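Local coordinates for Spermidine/putrescine ABC transporter, periplasmic binding protein (Treponema pallidum, PDB 2V84) that probably binds polyamines such as spermidine and putrescine in the periplasm as the receptor component of an ABC transporter, at residues M160-D165 against V223-A228; D210-S215 against E229-E234; E94-S99 against F260-G265; D25-Y30 against G73-V78. All coordinates share one frame; numbering follows the deposited sequence.

Interaction 1 of 4, residues M160-D165 against V223-A228; sequences MSMMDD and VAHGFA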
loop_
_atom_site.group_PDB
_atom_site.type_symbol
_atom_site.label_atom_id
_atom_site.label_comp_id
_atom_site.label_asym_id
_atom_site.label_seq_id
_atom_site.Cartn_x
_atom_site.Cartn_y
_atom_site.Cartn_z
ATOM N N MET A 160 -6.468 20.335 -6.248
ATOM C CA MET A 160 -6.263 19.169 -5.390
ATOM C C MET A 160 -6.764 17.910 -6.071
ATOM O O MET A 160 -7.631 17.971 -6.947
ATOM C CB MET A 160 -7.006 19.369 -4.063
ATOM C CG MET A 160 -6.529 20.617 -3.296
ATOM S SD MET A 160 -7.141 20.670 -1.593
ATOM C CE MET A 160 -8.881 21.009 -1.869
ATOM N N SER A 161 -6.202 16.767 -5.676
ATOM C CA SER A 161 -6.743 15.464 -6.046
ATOM C C SER A 161 -6.764 14.536 -4.843
ATOM O O SER A 161 -6.011 14.721 -3.864
ATOM C CB SER A 161 -5.926 14.826 -7.187
ATOM O OG SER A 161 -4.614 14.433 -6.760
ATOM N N MET A 162 -7.668 13.552 -4.897
ATOM C CA MET A 162 -7.632 12.441 -3.993
ATOM C C MET A 162 -7.421 11.202 -4.832
ATOM O O MET A 162 -7.573 11.240 -6.066
ATOM C CB MET A 162 -8.908 12.360 -3.124
ATOM C CG MET A 162 -9.006 13.525 -2.104
ATOM S SD MET A 162 -10.330 13.262 -0.923
ATOM C CE MET A 162 -9.525 12.130 0.187
ATOM N N MET A 163 -7.082 10.094 -4.178
ATOM C CA MET A 163 -6.764 8.864 -4.901
ATOM C C MET A 163 -8.000 8.183 -5.473
ATOM O O MET A 163 -9.083 8.271 -4.887
ATOM C CB MET A 163 -5.978 7.902 -4.011
ATOM C CG MET A 163 -4.543 8.339 -3.780
ATOM S SD MET A 163 -3.476 6.961 -3.294
ATOM C CE MET A 163 -3.996 6.713 -1.616
ATOM N N ASP A 164 -7.821 7.506 -6.613
ATOM C CA ASP A 164 -8.890 6.807 -7.307
ATOM C C ASP A 164 -8.919 5.403 -6.697
ATOM O O ASP A 164 -8.653 4.385 -7.357
ATOM C CB ASP A 164 -8.599 6.756 -8.809
ATOM C CG ASP A 164 -9.781 6.286 -9.633
ATOM O OD1 ASP A 164 -10.791 5.799 -9.058
ATOM O OD2 ASP A 164 -9.676 6.355 -10.873
ATOM N N ASP A 165 -9.190 5.370 -5.399
ATOM C CA ASP A 165 -9.250 4.131 -4.675
ATOM C C ASP A 165 -10.324 4.238 -3.607
ATOM O O ASP A 165 -10.253 5.114 -2.731
ATOM C CB ASP A 165 -7.905 3.790 -4.016
ATOM C CG ASP A 165 -7.930 2.417 -3.351
ATOM O OD1 ASP A 165 -7.695 1.390 -4.036
ATOM O OD2 ASP A 165 -8.234 2.333 -2.149
ATOM N N VAL A 223 -2.078 20.275 -3.412
ATOM C CA VAL A 223 -2.278 19.321 -2.335
ATOM C C VAL A 223 -2.782 18.063 -3.023
ATOM O O VAL A 223 -3.704 18.117 -3.826
ATOM C CB VAL A 223 -3.348 19.766 -1.327
ATOM C CG1 VAL A 223 -3.530 18.687 -0.268
ATOM C CG2 VAL A 223 -2.981 21.073 -0.650
ATOM N N ALA A 224 -2.171 16.926 -2.719
ATOM C CA ALA A 224 -2.671 15.676 -3.300
ATOM C C ALA A 224 -2.553 14.516 -2.351
ATOM O O ALA A 224 -1.616 14.424 -1.581
ATOM C CB ALA A 224 -1.953 15.359 -4.628
ATOM N N HIS A 225 -3.536 13.617 -2.431
ATOM C CA HIS A 225 -3.544 12.357 -1.699
ATOM C C HIS A 225 -2.701 11.329 -2.479
ATOM O O HIS A 225 -2.847 11.210 -3.702
ATOM C CB HIS A 225 -5.008 11.915 -1.653
ATOM C CG HIS A 225 -5.282 10.693 -0.841
ATOM N ND1 HIS A 225 -6.403 9.929 -1.058
ATOM C CD2 HIS A 225 -4.616 10.106 0.183
ATOM C CE1 HIS A 225 -6.429 8.927 -0.197
ATOM N NE2 HIS A 225 -5.354 9.008 0.569
ATOM N N GLY A 226 -1.808 10.607 -1.801
ATOM C CA GLY A 226 -1.009 9.610 -2.515
ATOM C C GLY A 226 0.163 9.044 -1.746
ATOM O O GLY A 226 0.271 9.241 -0.550
ATOM N N PHE A 227 1.027 8.316 -2.449
ATOM C CA PHE A 227 2.183 7.706 -1.818
ATOM C C PHE A 227 3.412 8.581 -1.903
ATOM O O PHE A 227 3.741 9.141 -2.941
ATOM C CB PHE A 227 2.465 6.321 -2.390
ATOM C CG PHE A 227 1.303 5.380 -2.277
ATOM C CD1 PHE A 227 0.826 4.982 -1.043
ATOM C CD2 PHE A 227 0.703 4.874 -3.420
ATOM C CE1 PHE A 227 -0.261 4.096 -0.937
ATOM C CE2 PHE A 227 -0.360 3.993 -3.334
ATOM C CZ PHE A 227 -0.851 3.610 -2.099
ATOM N N ALA A 228 4.089 8.685 -0.772
ATOM C CA ALA A 228 5.292 9.504 -0.632
ATOM C C ALA A 228 6.337 9.166 -1.691
ATOM O O ALA A 228 6.942 10.066 -2.293
ATOM C CB ALA A 228 5.869 9.310 0.759
HETATM O O HOH W 1 -4.382 12.087 -5.612
#
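One face of the His225 imidazole is covered by the methyl end of Met163 in the conformer described here: Met163 CE stands 3.7 Å from the His225 ring centroid, a CH-pi contact displaced toward NE2. Trp148 meets the same ring edge-to-face. Met163 and His225 cross at about a right angle, and the bend at the last methionine torsion, chi3 -74°, turns CE over the imidazole. Met163 SD lies beside Gly226 CA and stands off the Phe227 ring, 4.6 Å from its centroid, a distant Met-aromatic contact; a bound MES near Phe227, probably from the crystallisation liquor, may mark a pocket. His225 ND1 accepts from Met163 N at 3.2 Å, nearly straight at the hydrogen but 30° out of the ring plane, and is thus probably unprotonated. Behind this cluster the strands run parallel: His225 N gives its hydrogen to Ser161 O at 3.1 Å, while the bond from Ser161 N to Val223 O is weak. A water accepts from Ser161 OG and donates to His225 O, adding a water bridge between the strands. Met160 CG lies alongside Val223 CB at 3.8 Å. Asp165, predicted to belong to the spermidine site, caps helix 166-176 by accepting from Glu168 N. In the mixed sheet, strand 160-162 lies between strands 204-207 and 223-226, and strand 223-226 pairs on its other side with strand 125-137.

Interaction 2 of 4, residues D210-S215 against E229-E234; sequences DGYAKS and EAFFAE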
loop_
_atom_site.group_PDB
_atom_site.type_symbol
_atom_site.label_atom_id
_atom_site.label_comp_id
_atom_site.label_asym_id
_atom_site.label_seq_id
_atom_site.Cartn_x
_atom_site.Cartn_y
_atom_site.Cartn_z
ATOM N N ASP A 210 -2.707 7.742 -10.596
ATOM C CA ASP A 210 -1.547 7.568 -11.484
ATOM C C ASP A 210 -0.903 8.813 -12.057
ATOM O O ASP A 210 0.243 8.750 -12.508
ATOM C CB ASP A 210 -1.848 6.589 -12.625
ATOM C CG ASP A 210 -3.266 6.679 -13.118
ATOM O OD1 ASP A 210 -3.607 7.684 -13.763
ATOM O OD2 ASP A 210 -4.034 5.718 -12.865
ATOM N N GLY A 211 -1.631 9.926 -12.067
ATOM C CA GLY A 211 -1.098 11.184 -12.591
ATOM C C GLY A 211 -0.838 12.245 -11.543
ATOM O O GLY A 211 -0.332 13.324 -11.872
ATOM N N TYR A 212 -1.186 11.952 -10.292
ATOM C CA TYR A 212 -1.169 12.965 -9.219
ATOM C C TYR A 212 0.234 13.445 -8.887
ATOM O O TYR A 212 0.424 14.612 -8.546
ATOM C CB TYR A 212 -1.863 12.436 -7.944
ATOM C CG TYR A 212 -1.169 11.257 -7.275
ATOM C CD1 TYR A 212 -0.067 11.450 -6.426
ATOM C CD2 TYR A 212 -1.625 9.956 -7.464
ATOM C CE1 TYR A 212 0.585 10.359 -5.808
ATOM C CE2 TYR A 212 -0.992 8.862 -6.839
ATOM C CZ TYR A 212 0.116 9.084 -6.020
ATOM O OH TYR A 212 0.747 8.010 -5.410
ATOM N N ALA A 213 1.215 12.546 -8.990
ATOM C CA ALA A 213 2.600 12.887 -8.649
ATOM C C ALA A 213 3.216 13.814 -9.694
ATOM O O ALA A 213 3.955 14.744 -9.344
ATOM C CB ALA A 213 3.447 11.630 -8.475
ATOM N N LYS A 214 2.894 13.566 -10.964
ATOM C CA LYS A 214 3.330 14.445 -12.054
ATOM C C LYS A 214 2.637 15.793 -11.992
ATOM O O LYS A 214 3.277 16.840 -12.174
ATOM C CB LYS A 214 3.105 13.796 -13.424
ATOM C CG LYS A 214 3.958 14.411 -14.487
ATOM C CD LYS A 214 3.970 13.588 -15.776
ATOM C CE LYS A 214 3.144 14.281 -16.851
ATOM N NZ LYS A 214 3.869 14.368 -18.145
ATOM N N SER A 215 1.332 15.759 -11.731
ATOM C CA SER A 215 0.537 16.983 -11.618
ATOM C C SER A 215 0.939 17.772 -10.386
ATOM O O SER A 215 0.896 19.014 -10.381
ATOM C CB SER A 215 -0.957 16.653 -11.586
ATOM O OG SER A 215 -1.360 16.030 -12.798
ATOM N N GLU A 229 6.548 7.875 -1.932
ATOM C CA GLU A 229 7.553 7.465 -2.920
ATOM C C GLU A 229 7.268 7.992 -4.331
ATOM O O GLU A 229 8.198 8.236 -5.088
ATOM C CB GLU A 229 7.751 5.934 -2.909
ATOM C CG GLU A 229 6.556 5.080 -3.425
ATOM C CD GLU A 229 5.533 4.753 -2.360
ATOM O OE1 GLU A 229 5.547 5.382 -1.272
ATOM O OE2 GLU A 229 4.694 3.868 -2.617
ATOM N N ALA A 230 5.992 8.158 -4.689
ATOM C CA ALA A 230 5.628 8.746 -5.989
ATOM C C ALA A 230 5.878 10.254 -6.057
ATOM O O ALA A 230 6.463 10.753 -7.013
ATOM C CB ALA A 230 4.178 8.426 -6.336
ATOM N N PHE A 231 5.440 10.996 -5.043
ATOM C CA PHE A 231 5.666 12.450 -5.012
ATOM C C PHE A 231 7.153 12.751 -5.110
ATOM O O PHE A 231 7.584 13.636 -5.856
ATOM C CB PHE A 231 5.104 13.032 -3.705
ATOM C CG PHE A 231 3.600 13.035 -3.633
ATOM C CD1 PHE A 231 2.863 13.882 -4.462
ATOM C CD2 PHE A 231 2.924 12.237 -2.721
ATOM C CE1 PHE A 231 1.467 13.910 -4.406
ATOM C CE2 PHE A 231 1.514 12.258 -2.650
ATOM C CZ PHE A 231 0.786 13.099 -3.512
ATOM N N PHE A 232 7.953 12.011 -4.354
ATOM C CA PHE A 232 9.369 12.344 -4.273
ATOM C C PHE A 232 10.165 11.829 -5.467
ATOM O O PHE A 232 11.133 12.456 -5.863
ATOM C CB PHE A 232 9.942 11.888 -2.932
ATOM C CG PHE A 232 9.472 12.722 -1.762
ATOM C CD1 PHE A 232 10.059 13.960 -1.496
ATOM C CD2 PHE A 232 8.446 12.269 -0.935
ATOM C CE1 PHE A 232 9.632 14.744 -0.425
ATOM C CE2 PHE A 232 7.996 13.047 0.143
ATOM C CZ PHE A 232 8.609 14.281 0.405
ATOM N N ALA A 233 9.751 10.708 -6.054
ATOM C CA ALA A 233 10.405 10.205 -7.276
ATOM C C ALA A 233 10.179 11.160 -8.433
ATOM O O ALA A 233 11.064 11.369 -9.285
ATOM C CB ALA A 233 9.875 8.816 -7.621
ATOM N N GLU A 234 9.008 11.786 -8.434
ATOM C CA GLU A 234 8.548 12.583 -9.563
ATOM C C GLU A 234 8.915 14.065 -9.494
ATOM O O GLU A 234 8.776 14.794 -10.485
ATOM C CB GLU A 234 7.040 12.436 -9.668
ATOM C CG GLU A 234 6.464 12.918 -10.963
ATOM C CD GLU A 234 6.322 11.814 -11.968
ATOM O OE1 GLU A 234 5.999 10.669 -11.558
ATOM O OE2 GLU A 234 6.520 12.107 -13.164
#
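With CG held between its backbone N and carbonyl carbon (chi1 65°), Tyr212 swings its ring across to Phe231, whose own CG turns away from its carbonyl carbon (chi1 -71°) to meet it. The CD1-CE1 side of the tyrosine ring does the touching: Tyr212 CD1 is 3.5 Å from Phe231 CZ, and Tyr212 CE1 lies over one face of the phenylalanine, toward its rim. With centroids 5.0 Å apart and planes at 55°, the rings meet obliquely. Farther out, Tyr212 OH passes Ala230 CB at 3.6 Å, and the hydroxyl is hydrogen-bonded to Phe227 N, at the N-cap position of the second helix. Here the first turn of helix 212-218 packs on most of the short helix 228-234; strand 223-226 joins the two, a helix-strand-helix succession in which both helices lie near the same strand. Ala213 CA lies 4.8 Å from Phe231 CA. Small side chains let the helices come this close: Ala213 CB sits 3.5 Å from Ala230 O and 3.9 Å from Ala230 CB. No hydrogen bond crosses between the two segments. On the solvent side Glu234, bent at chi2, lays CG 3.5 Å from Ala213 O and brings its carboxylate beside the aliphatic part of Lys214. The opposite charges there remain separated, with Lys214 NZ 6.1 Å from Glu234 OE2. On the buried side, Phe216 meets the Phe231 ring edge-to-face, and Phe245 of strand 243-246 packs on it as well.

Interaction 3 of 4, residues E94-S99 against F260-G265; sequences EKIDLS and FCIPKG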
loop_
_atom_site.group_PDB
_atom_site.type_symbol
_atom_site.label_atom_id
_atom_site.label_comp_id
_atom_site.label_asym_id
_atom_site.label_seq_id
_atom_site.Cartn_x
_atom_site.Cartn_y
_atom_site.Cartn_z
ATOM N N GLU A 94 -1.673 -21.221 -1.041
ATOM C CA GLU A 94 -1.077 -22.453 -0.480
ATOM C C GLU A 94 -0.411 -22.153 0.829
ATOM O O GLU A 94 0.080 -21.039 1.010
ATOM C CB GLU A 94 -0.041 -23.046 -1.427
ATOM C CG GLU A 94 -0.665 -23.473 -2.736
ATOM C CD GLU A 94 0.219 -24.368 -3.559
ATOM O OE1 GLU A 94 1.416 -24.491 -3.249
ATOM O OE2 GLU A 94 -0.289 -24.962 -4.536
ATOM N N LYS A 95 -0.434 -23.126 1.740
ATOM C CA LYS A 95 0.305 -22.997 3.008
ATOM C C LYS A 95 1.784 -22.788 2.726
ATOM O O LYS A 95 2.347 -23.380 1.806
ATOM C CB LYS A 95 0.072 -24.228 3.917
ATOM C CG LYS A 95 -1.359 -24.295 4.471
ATOM C CD LYS A 95 -1.530 -25.405 5.521
ATOM C CE LYS A 95 -2.979 -25.456 6.045
ATOM N NZ LYS A 95 -3.124 -26.528 7.063
ATOM N N ILE A 96 2.409 -21.941 3.532
ATOM C CA ILE A 96 3.821 -21.630 3.425
ATOM C C ILE A 96 4.579 -22.445 4.469
ATOM O O ILE A 96 4.099 -22.631 5.584
ATOM C CB ILE A 96 4.053 -20.103 3.621
ATOM C CG1 ILE A 96 3.388 -19.357 2.450
ATOM C CG2 ILE A 96 5.545 -19.782 3.705
ATOM C CD1 ILE A 96 3.469 -17.825 2.502
ATOM N N ASP A 97 5.727 -22.987 4.068
ATOM C CA ASP A 97 6.603 -23.745 4.953
ATOM C C ASP A 97 7.631 -22.788 5.524
ATOM O O ASP A 97 8.630 -22.464 4.870
ATOM C CB ASP A 97 7.283 -24.899 4.188
ATOM C CG ASP A 97 8.245 -25.690 5.050
ATOM O OD1 ASP A 97 8.311 -25.468 6.284
ATOM O OD2 ASP A 97 8.963 -26.546 4.500
ATOM N N LEU A 98 7.380 -22.319 6.739
ATOM C CA LEU A 98 8.214 -21.270 7.299
ATOM C C LEU A 98 9.617 -21.757 7.652
ATOM O O LEU A 98 10.517 -20.938 7.884
ATOM C CB LEU A 98 7.546 -20.615 8.509
ATOM C CG LEU A 98 6.239 -19.837 8.288
ATOM C CD1 LEU A 98 5.738 -19.336 9.650
ATOM C CD2 LEU A 98 6.389 -18.700 7.281
ATOM N N SER A 99 9.807 -23.081 7.675
ATOM C CA SER A 99 11.133 -23.627 7.981
ATOM C C SER A 99 12.072 -23.291 6.818
ATOM O O SER A 99 13.290 -23.260 6.991
ATOM C CB SER A 99 11.101 -25.140 8.257
ATOM O OG SER A 99 10.818 -25.870 7.074
ATOM N N PHE A 260 3.874 -11.475 0.665
ATOM C CA PHE A 260 4.117 -12.588 -0.246
ATOM C C PHE A 260 3.118 -13.696 0.037
ATOM O O PHE A 260 2.901 -14.099 1.197
ATOM C CB PHE A 260 5.486 -13.230 -0.023
ATOM C CG PHE A 260 6.673 -12.389 -0.438
ATOM C CD1 PHE A 260 7.020 -12.245 -1.773
ATOM C CD2 PHE A 260 7.482 -11.804 0.538
ATOM C CE1 PHE A 260 8.141 -11.509 -2.162
ATOM C CE2 PHE A 260 8.622 -11.080 0.162
ATOM C CZ PHE A 260 8.953 -10.931 -1.187
ATOM N N CYS A 261 2.535 -14.220 -1.037
ATOM C CA CYS A 261 1.681 -15.392 -0.934
ATOM C C CYS A 261 2.065 -16.358 -2.030
ATOM O O CYS A 261 2.585 -15.940 -3.083
ATOM C CB CYS A 261 0.201 -15.001 -1.081
ATOM S SG CYS A 261 -0.368 -13.903 0.203
ATOM N N ILE A 262 1.801 -17.646 -1.797
ATOM C CA ILE A 262 2.090 -18.639 -2.819
ATOM C C ILE A 262 0.763 -19.055 -3.466
ATOM O O ILE A 262 -0.086 -19.652 -2.794
ATOM C CB ILE A 262 2.843 -19.863 -2.217
ATOM C CG1 ILE A 262 4.268 -19.471 -1.773
ATOM C CG2 ILE A 262 2.856 -21.030 -3.230
ATOM C CD1 ILE A 262 4.971 -20.578 -0.965
ATOM N N PRO A 263 0.564 -18.725 -4.772
ATOM C CA PRO A 263 -0.722 -19.062 -5.402
ATOM C C PRO A 263 -0.982 -20.562 -5.463
ATOM O O PRO A 263 -0.046 -21.331 -5.654
ATOM C CB PRO A 263 -0.569 -18.518 -6.833
ATOM C CG PRO A 263 0.462 -17.432 -6.720
ATOM C CD PRO A 263 1.452 -18.028 -5.719
ATOM N N LYS A 264 -2.245 -20.964 -5.335
ATOM C CA LYS A 264 -2.627 -22.360 -5.562
ATOM C C LYS A 264 -2.070 -22.828 -6.902
ATOM O O LYS A 264 -2.161 -22.109 -7.905
ATOM C CB LYS A 264 -4.146 -22.549 -5.521
ATOM C CG LYS A 264 -4.582 -23.975 -5.840
ATOM C CD LYS A 264 -6.085 -24.118 -5.974
ATOM C CE LYS A 264 -6.422 -25.461 -6.578
ATOM N NZ LYS A 264 -7.590 -26.075 -5.897
ATOM N N GLY A 265 -1.477 -24.020 -6.905
ATOM C CA GLY A 265 -0.906 -24.604 -8.113
ATOM C C GLY A 265 0.507 -24.167 -8.469
ATOM O O GLY A 265 0.987 -24.470 -9.565
HETATM O O HOH W 2 0.200 -18.411 0.140
#
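Glu94 N donates to Ile262 O at 2.8 Å, nearly in line with the carbonyl, where strands 93-94 and 262-263 run antiparallel as a small two-stranded sheet that joins parts of the chain far apart in sequence. A water accepts from Ile262 N and lies 2.8 Å from Glu94 O. The glutamate side chain runs extended beyond CG (chi2 -165°), crossing Ile262 at about a right angle and laying CG 3.6 Å from Lys264 CA. Its two oxygens then divide their work. Glu94 OE2 accepts from Gly265 N at 2.8 Å, approached from above the carboxylate plane, whereas Glu94 OE1 passes 3.7 Å from Ile262 CG2 and forms a salt bridge with Arg269. Two fixed partners hold the carboxylate over the residues that follow strand 262-263, and the arginine would be expected to stabilise its negative charge. On the apolar side, Ile96 CG1 touches Ile262 CD1 at 4.0 Å, the two side chains meeting at a slant. Farther along, Asp97 OD1 takes Ser99 N and Ser99 OG from the same face in an Asx turn. His273 of helix 269-279 packs against both isoleucines, and Leu76 of strand 76-77 also touches Ile262.

Interaction 4 of 4, residues D25-Y30 against G73-V78; sequences DVLYLY and GYDLVV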
loop_
_atom_site.group_PDB
_atom_site.type_symbol
_atom_site.label_atom_id
_atom_site.label_comp_id
_atom_site.label_asym_id
_atom_site.label_seq_id
_atom_site.Cartn_x
_atom_site.Cartn_y
_atom_site.Cartn_z
ATOM N N ASP A 25 14.086 -23.963 -12.211
ATOM C CA ASP A 25 15.134 -22.952 -12.589
ATOM C C ASP A 25 14.559 -21.576 -12.940
ATOM O O ASP A 25 15.315 -20.623 -13.149
ATOM C CB ASP A 25 15.984 -23.451 -13.767
ATOM C CG ASP A 25 16.632 -24.796 -13.494
ATOM O OD1 ASP A 25 17.461 -24.886 -12.555
ATOM O OD2 ASP A 25 16.306 -25.760 -14.232
ATOM N N VAL A 26 13.233 -21.486 -13.037
ATOM C CA VAL A 26 12.566 -20.197 -13.210
ATOM C C VAL A 26 11.518 -19.916 -12.124
ATOM O O VAL A 26 10.670 -20.766 -11.813
ATOM C CB VAL A 26 11.968 -20.020 -14.640
ATOM C CG1 VAL A 26 10.882 -21.055 -14.939
ATOM C CG2 VAL A 26 11.427 -18.595 -14.835
ATOM N N LEU A 27 11.598 -18.711 -11.554
ATOM C CA LEU A 27 10.588 -18.211 -10.619
ATOM C C LEU A 27 9.620 -17.264 -11.332
ATOM O O LEU A 27 10.034 -16.271 -11.918
ATOM C CB LEU A 27 11.259 -17.506 -9.433
ATOM C CG LEU A 27 10.330 -16.885 -8.384
ATOM C CD1 LEU A 27 9.724 -17.957 -7.488
ATOM C CD2 LEU A 27 11.086 -15.849 -7.580
ATOM N N TYR A 28 8.335 -17.588 -11.279
ATOM C CA TYR A 28 7.288 -16.739 -11.831
ATOM C C TYR A 28 6.742 -15.773 -10.766
ATOM O O TYR A 28 5.861 -16.151 -9.983
ATOM C CB TYR A 28 6.131 -17.605 -12.333
ATOM C CG TYR A 28 6.281 -18.208 -13.724
ATOM C CD1 TYR A 28 7.297 -19.140 -14.012
ATOM C CD2 TYR A 28 5.370 -17.881 -14.742
ATOM C CE1 TYR A 28 7.417 -19.707 -15.289
ATOM C CE2 TYR A 28 5.476 -18.443 -16.015
ATOM C CZ TYR A 28 6.495 -19.356 -16.282
ATOM O OH TYR A 28 6.595 -19.898 -17.547
ATOM N N LEU A 29 7.252 -14.536 -10.762
ATOM C CA LEU A 29 6.797 -13.477 -9.841
ATOM C C LEU A 29 5.724 -12.585 -10.445
ATOM O O LEU A 29 5.872 -12.082 -11.565
ATOM C CB LEU A 29 7.970 -12.599 -9.373
ATOM C CG LEU A 29 7.690 -11.323 -8.554
ATOM C CD1 LEU A 29 7.031 -11.620 -7.193
ATOM C CD2 LEU A 29 8.966 -10.557 -8.347
ATOM N N TYR A 30 4.658 -12.382 -9.679
ATOM C CA TYR A 30 3.573 -11.508 -10.048
ATOM C C TYR A 30 3.382 -10.420 -8.984
ATOM O O TYR A 30 2.915 -10.707 -7.879
ATOM C CB TYR A 30 2.309 -12.328 -10.170
ATOM C CG TYR A 30 1.260 -11.696 -11.027
ATOM C CD1 TYR A 30 1.616 -10.877 -12.096
ATOM C CD2 TYR A 30 -0.093 -11.932 -10.790
ATOM C CE1 TYR A 30 0.646 -10.288 -12.908
ATOM C CE2 TYR A 30 -1.073 -11.344 -11.598
ATOM C CZ TYR A 30 -0.691 -10.533 -12.651
ATOM O OH TYR A 30 -1.626 -9.938 -13.456
ATOM N N GLY A 73 -0.212 -19.430 -13.342
ATOM C CA GLY A 73 1.057 -20.168 -13.297
ATOM C C GLY A 73 2.087 -19.655 -12.302
ATOM O O GLY A 73 3.226 -20.116 -12.314
ATOM N N TYR A 74 1.699 -18.713 -11.440
ATOM C CA TYR A 74 2.670 -17.998 -10.595
ATOM C C TYR A 74 3.093 -18.710 -9.315
ATOM O O TYR A 74 2.333 -19.483 -8.729
ATOM C CB TYR A 74 2.193 -16.577 -10.277
ATOM C CG TYR A 74 1.984 -15.759 -11.523
ATOM C CD1 TYR A 74 3.051 -15.115 -12.153
ATOM C CD2 TYR A 74 0.715 -15.630 -12.076
ATOM C CE1 TYR A 74 2.846 -14.368 -13.322
ATOM C CE2 TYR A 74 0.507 -14.887 -13.227
ATOM C CZ TYR A 74 1.571 -14.261 -13.842
ATOM O OH TYR A 74 1.339 -13.518 -14.984
ATOM N N ASP A 75 4.319 -18.424 -8.895
ATOM C CA ASP A 75 4.878 -18.996 -7.680
ATOM C C ASP A 75 4.747 -18.039 -6.520
ATOM O O ASP A 75 4.645 -18.471 -5.391
ATOM C CB ASP A 75 6.338 -19.366 -7.894
ATOM C CG ASP A 75 6.505 -20.395 -8.986
ATOM O OD1 ASP A 75 5.801 -21.419 -8.914
ATOM O OD2 ASP A 75 7.318 -20.179 -9.908
ATOM N N LEU A 76 4.749 -16.739 -6.811
ATOM C CA LEU A 76 4.612 -15.707 -5.771
ATOM C C LEU A 76 3.673 -14.635 -6.282
ATOM O O LEU A 76 3.671 -14.337 -7.472
ATOM C CB LEU A 76 5.961 -15.072 -5.440
ATOM C CG LEU A 76 6.848 -15.854 -4.480
ATOM C CD1 LEU A 76 8.191 -15.162 -4.353
ATOM C CD2 LEU A 76 6.161 -16.047 -3.094
ATOM N N VAL A 77 2.878 -14.073 -5.375
ATOM C CA VAL A 77 2.017 -12.923 -5.673
ATOM C C VAL A 77 2.084 -12.029 -4.440
ATOM O O VAL A 77 2.518 -12.481 -3.397
ATOM C CB VAL A 77 0.559 -13.379 -5.975
ATOM C CG1 VAL A 77 -0.095 -13.986 -4.704
ATOM C CG2 VAL A 77 -0.256 -12.245 -6.510
ATOM N N VAL A 78 1.712 -10.754 -4.561
ATOM C CA VAL A 78 1.880 -9.822 -3.438
ATOM C C VAL A 78 0.571 -9.028 -3.151
ATOM O O VAL A 78 0.448 -7.858 -3.540
ATOM C CB VAL A 78 3.106 -8.886 -3.687
ATOM C CG1 VAL A 78 3.311 -7.882 -2.534
ATOM C CG2 VAL A 78 4.397 -9.703 -3.928
#
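Tyr30 and Tyr74 form the tight part of this contact, an offset stack with planes at 8° and centroids 4.3 Å apart. Tyr30 CB also rests over the Tyr74 face, 3.7 Å from its centroid. With CG anti to the backbone N (chi1 -158°), the Tyr30 ring stands up from the strand alongside Tyr74, whose hydroxyl is held by Asp55 and Lys66. Below the stack, Tyr28 O receives Asp75 N at 3.0 Å and, more weakly, Leu76 N. Asp75 answers through its side chain: OD2 accepts from Tyr28 N at 3.1 Å, almost straight at 174° and on the anti side, while OD1 is bonded to Asn268 N. Strand 26-32 is the middle strand of a parallel sheet of order 2-1-3, between 51-57 and 76-77, with helices 38-48 and 60-67 linking successive strands in beta-alpha-beta fashion; Tyr30 N bonds to Leu76 O in that register. Leu29 CD1 packs on Leu76 CB at 4.0 Å, and Leu27 CD1 lies against Asp75 CB at 3.7 Å, with Phe275 of helix 269-279 touching Leu27 and Leu76. Toward solvent the fit slackens: the partly exposed Tyr28 meets Gly73 O through CB at 3.8 Å, and its ring takes a cation-pi contact from Arg267.

The four contacts form two touching pairs well apart in the fold, consistent with the two-lobed architecture of periplasmic binding proteins. Interactions 3 and 4, centres 11 Å apart, meet where Cys261 N approaches Val77 O at 2.9 Å, probably a hydrogen bond. Interactions 1 and 2, whose centres are 9 Å apart, share the run from helix 212-218 through strand 223-226 to helix 228-234, and their segments alternate along the chain. Between the pairs, centres lie about 28 to 34 Å apart. Interaction 4 closes first; interaction 3 spans a long loop containing 1 and 2, so the chain leaves one lobe and returns. Asp165, one of the residues predicted to bind spermidine, belongs to interaction 1.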